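Local structure of gamma-glutamyl phosphate reductase (Saccharomyces cerevisiae, 1VLU) at residues 127-140 / 210-222. The protein catalyses the NADPH-dependent reduction of L-gamma-glutamyl phosphate to glutamate semialdehyde and phosphate, the second step of proline biosynthesis from glutamate. Residues are numbered along the deposited sequence; the frame is centred on the assembly and turned at random.
Sequences VGVLLVIFESRPEV and YIDLVVPRGSNAL
Arg217, the residue most covered here, sits opposite Phe134: its N gives a straight bond to Ile133 O (2.8 Å, 174°), and its O accepts from Glu135 N. Its side chain, bent at chi2 and chi3, lies on the same face of the sheet as Phe134, with CB 3.6 Å from Phe134 CB, and meets Val140 CG2, in the first turn of helix 139-151, with its CB and NE. Arg137 folds over the strand end; its NE donates in the guanidinium plane to Glu135 O (2.7 Å), while Gly218 CA packs over one face of the group. Strands 129-134 and 213-217 are parallel neighbours in the mixed sheet of an aldehyde dehydrogenase-like fold, crossing at -21°, and strand 154-158 pairs along the far edge of 129-134. Leu131, midway, pairs through both its N, to Leu213 O, and its O, from Val215 N (2.7 Å). With CG anti to the backbone N (chi1 173°), its CD2 reaches Ile211 CD1, while CB rests on Ile211 CG2. On that same face Ile133 sends CD1 to Val214 CG1 and CG2 to Leu222 CD1 (4.0 Å). Past the strands, the extended chain of Glu135 carries OE2 to Ser219, where it accepts from both OG (2.5 Å) and backbone N (2.8 Å), holding the N-cap residue of helix 220-228. Shortened to an alanine, Glu135 would probably leave Ser219 N and OG without this acceptor, and the helix start less firmly tied to the strand end. At the other end, Asp212 OD2 accepts a bent hydrogen bond from Val129 N on its anti lone pair.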
# COMPACT_ATOMS: atom_id res chain seq x y z
N VAL A 127 -12.91 -6.76 -7.69
CA VAL A 127 -11.68 -6.13 -7.18
C VAL A 127 -11.93 -5.52 -5.80
O VAL A 127 -11.09 -5.65 -4.91
CB VAL A 127 -11.14 -5.07 -8.17
CG1 VAL A 127 -10.53 -3.89 -7.43
CG2 VAL A 127 -10.11 -5.69 -9.07
N GLY A 128 -13.08 -4.87 -5.62
CA GLY A 128 -13.45 -4.23 -4.35
C GLY A 128 -14.14 -2.88 -4.51
O GLY A 128 -15.39 -2.80 -4.63
N VAL A 129 -13.34 -1.82 -4.41
CA VAL A 129 -13.79 -0.44 -4.52
C VAL A 129 -12.91 0.21 -5.57
O VAL A 129 -11.69 0.08 -5.52
CB VAL A 129 -13.70 0.37 -3.19
CG1 VAL A 129 -14.07 1.88 -3.41
CG2 VAL A 129 -14.60 -0.23 -2.13
N LEU A 130 -13.56 0.90 -6.51
CA LEU A 130 -12.91 1.60 -7.61
C LEU A 130 -13.02 3.08 -7.40
O LEU A 130 -14.11 3.57 -7.05
CB LEU A 130 -13.61 1.28 -8.94
CG LEU A 130 -14.00 -0.16 -9.29
CD1 LEU A 130 -14.77 -0.14 -10.58
CD2 LEU A 130 -12.80 -1.06 -9.40
N LEU A 131 -11.92 3.79 -7.63
CA LEU A 131 -11.95 5.24 -7.72
C LEU A 131 -11.70 5.56 -9.18
O LEU A 131 -10.69 5.15 -9.75
CB LEU A 131 -10.91 5.89 -6.81
CG LEU A 131 -10.64 7.41 -6.86
CD1 LEU A 131 -11.90 8.27 -6.59
CD2 LEU A 131 -9.58 7.73 -5.84
N VAL A 132 -12.66 6.24 -9.79
CA VAL A 132 -12.60 6.59 -11.18
C VAL A 132 -12.50 8.11 -11.28
O VAL A 132 -13.37 8.82 -10.81
CB VAL A 132 -13.85 6.09 -11.92
CG1 VAL A 132 -13.77 6.47 -13.42
CG2 VAL A 132 -14.04 4.59 -11.70
N ILE A 133 -11.39 8.56 -11.87
CA ILE A 133 -11.08 9.96 -12.07
C ILE A 133 -10.95 10.21 -13.57
O ILE A 133 -10.06 9.68 -14.25
CB ILE A 133 -9.79 10.41 -11.32
CG1 ILE A 133 -9.86 10.03 -9.84
CG2 ILE A 133 -9.55 11.93 -11.47
CD1 ILE A 133 -8.50 9.85 -9.21
N PHE A 134 -11.84 11.06 -14.06
CA PHE A 134 -11.90 11.34 -15.48
C PHE A 134 -11.93 12.84 -15.74
O PHE A 134 -12.29 13.65 -14.87
CB PHE A 134 -13.11 10.63 -16.11
CG PHE A 134 -14.43 11.06 -15.54
CD1 PHE A 134 -14.90 10.54 -14.34
CD2 PHE A 134 -15.21 12.01 -16.20
CE1 PHE A 134 -16.11 10.94 -13.81
CE2 PHE A 134 -16.42 12.41 -15.68
CZ PHE A 134 -16.87 11.88 -14.48
N GLU A 135 -11.50 13.22 -16.93
CA GLU A 135 -11.61 14.60 -17.32
C GLU A 135 -12.34 14.69 -18.65
O GLU A 135 -12.05 13.95 -19.58
CB GLU A 135 -10.25 15.31 -17.34
CG GLU A 135 -9.14 14.57 -18.05
CD GLU A 135 -7.75 15.10 -17.70
OE1 GLU A 135 -7.61 15.88 -16.73
OE2 GLU A 135 -6.78 14.71 -18.39
N SER A 136 -13.36 15.55 -18.65
CA SER A 136 -14.09 15.99 -19.84
C SER A 136 -14.72 14.91 -20.71
O SER A 136 -14.77 15.08 -21.93
CB SER A 136 -13.21 16.89 -20.70
OG SER A 136 -14.00 17.61 -21.63
N ARG A 137 -15.21 13.84 -20.12
CA ARG A 137 -15.93 12.85 -20.92
C ARG A 137 -17.10 12.23 -20.14
O ARG A 137 -16.95 11.18 -19.54
CB ARG A 137 -15.00 11.81 -21.58
CG ARG A 137 -13.87 11.24 -20.73
CD ARG A 137 -12.62 10.92 -21.56
NE ARG A 137 -11.62 12.00 -21.46
CZ ARG A 137 -10.42 12.01 -22.05
NH1 ARG A 137 -10.04 10.99 -22.82
NH2 ARG A 137 -9.60 13.04 -21.87
N PRO A 138 -18.28 12.88 -20.18
CA PRO A 138 -19.45 12.49 -19.38
C PRO A 138 -20.00 11.07 -19.63
O PRO A 138 -20.70 10.54 -18.78
CB PRO A 138 -20.51 13.55 -19.78
CG PRO A 138 -19.74 14.68 -20.38
CD PRO A 138 -18.56 14.06 -21.03
N GLU A 139 -19.69 10.48 -20.79
CA GLU A 139 -20.04 9.09 -21.10
C GLU A 139 -19.53 8.11 -20.02
O GLU A 139 -20.19 7.11 -19.73
CB GLU A 139 -19.46 8.62 -22.44
CG GLU A 139 -19.50 9.62 -23.58
CD GLU A 139 -18.22 10.45 -23.68
OE1 GLU A 139 -18.03 11.34 -22.83
OE2 GLU A 139 -17.43 10.23 -24.63
N VAL A 140 -18.36 8.41 -19.45
CA VAL A 140 -17.72 7.64 -18.38
C VAL A 140 -18.68 7.29 -17.24
O VAL A 140 -18.73 6.13 -16.80
CB VAL A 140 -16.46 8.37 -17.82
CG1 VAL A 140 -15.99 7.76 -16.50
CG2 VAL A 140 -15.33 8.35 -18.83
N TYR A 210 -9.12 1.32 1.97
CA TYR A 210 -10.49 1.09 1.55
C TYR A 210 -10.64 0.98 0.04
O TYR A 210 -11.59 0.36 -0.42
CB TYR A 210 -11.40 2.20 2.05
CG TYR A 210 -11.39 2.46 3.54
CD1 TYR A 210 -11.86 1.50 4.44
CD2 TYR A 210 -10.94 3.67 4.05
CE1 TYR A 210 -11.86 1.74 5.83
CE2 TYR A 210 -10.92 3.93 5.42
CZ TYR A 210 -11.38 2.97 6.31
OH TYR A 210 -11.37 3.24 7.66
N ILE A 211 -9.74 1.61 -0.71
CA ILE A 211 -9.84 1.65 -2.17
C ILE A 211 -8.81 0.75 -2.78
O ILE A 211 -7.63 0.84 -2.45
CB ILE A 211 -9.73 3.09 -2.75
CG1 ILE A 211 -10.80 4.00 -2.13
CG2 ILE A 211 -9.83 3.09 -4.30
CD1 ILE A 211 -10.63 5.51 -2.47
N ASP A 212 -9.28 -0.13 -3.67
CA ASP A 212 -8.46 -1.17 -4.28
C ASP A 212 -7.90 -0.86 -5.66
O ASP A 212 -6.90 -1.46 -6.06
CB ASP A 212 -9.25 -2.49 -4.32
CG ASP A 212 -9.83 -2.86 -2.96
OD1 ASP A 212 -9.04 -3.29 -2.09
OD2 ASP A 212 -11.06 -2.67 -2.74
N LEU A 213 -8.53 0.04 -6.41
CA LEU A 213 -8.07 0.32 -7.76
C LEU A 213 -8.48 1.71 -8.17
O LEU A 213 -9.60 2.11 -7.92
CB LEU A 213 -8.67 -0.68 -8.75
CG LEU A 213 -8.10 -0.75 -10.18
CD1 LEU A 213 -6.62 -1.17 -10.18
CD2 LEU A 213 -8.90 -1.74 -11.02
N VAL A 214 -7.57 2.42 -8.83
CA VAL A 214 -7.87 3.69 -9.45
C VAL A 214 -7.99 3.48 -10.93
O VAL A 214 -7.09 2.90 -11.54
CB VAL A 214 -6.76 4.75 -9.25
CG1 VAL A 214 -7.25 6.09 -9.80
CG2 VAL A 214 -6.39 4.88 -7.81
N VAL A 215 -9.08 3.98 -11.51
CA VAL A 215 -9.27 3.91 -12.95
C VAL A 215 -9.19 5.33 -13.52
O VAL A 215 -10.10 6.14 -13.32
CB VAL A 215 -10.59 3.18 -13.30
CG1 VAL A 215 -10.73 3.03 -14.77
CG2 VAL A 215 -10.65 1.81 -12.60
N PRO A 216 -8.06 5.68 -14.17
CA PRO A 216 -7.98 7.02 -14.76
C PRO A 216 -8.55 7.06 -16.17
O PRO A 216 -8.24 6.20 -16.99
CB PRO A 216 -6.47 7.30 -14.76
CG PRO A 216 -5.85 5.94 -14.93
CD PRO A 216 -6.81 4.92 -14.34
N ARG A 217 -9.40 8.05 -16.43
CA ARG A 217 -9.98 8.23 -17.76
C ARG A 217 -9.71 9.67 -18.25
O ARG A 217 -10.58 10.55 -18.19
CB ARG A 217 -11.48 7.89 -17.76
CG ARG A 217 -11.84 6.45 -17.39
CD ARG A 217 -11.61 5.46 -18.54
NE ARG A 217 -12.38 5.81 -19.73
CZ ARG A 217 -11.88 6.34 -20.85
NH1 ARG A 217 -10.57 6.59 -20.96
NH2 ARG A 217 -12.68 6.63 -21.87
N GLY A 218 -8.50 9.91 -18.74
CA GLY A 218 -8.12 11.23 -19.25
C GLY A 218 -6.75 11.26 -19.89
O GLY A 218 -6.35 10.34 -20.60
N SER A 219 -6.01 12.34 -19.63
CA SER A 219 -4.71 12.56 -20.27
C SER A 219 -3.56 11.88 -19.52
O SER A 219 -3.74 11.40 -18.39
CB SER A 219 -4.42 14.06 -20.40
OG SER A 219 -4.34 14.67 -19.12
N ASN A 220 -2.39 11.86 -20.16
CA ASN A 220 -1.15 11.35 -19.57
C ASN A 220 -0.72 12.15 -18.36
O ASN A 220 -0.17 11.60 -17.42
CB ASN A 220 -0.02 11.36 -20.60
CG ASN A 220 -0.27 10.44 -21.79
OD1 ASN A 220 0.16 10.73 -22.91
ND2 ASN A 220 -0.96 9.33 -21.55
N ALA A 221 -0.97 13.45 -18.39
CA ALA A 221 -0.66 14.34 -17.28
C ALA A 221 -1.46 13.98 -16.03
O ALA A 221 -0.94 14.07 -14.91
CB ALA A 221 -0.93 15.79 -17.68
N LEU A 222 -2.73 13.59 -16.23
CA LEU A 222 -3.61 13.14 -15.15
C LEU A 222 -3.11 11.85 -14.51
O LEU A 222 -3.06 11.74 -13.29
CB LEU A 222 -5.05 12.96 -15.66
CG LEU A 222 -6.05 12.37 -14.65
CD1 LEU A 222 -6.47 13.42 -13.58
CD2 LEU A 222 -7.27 11.75 -15.33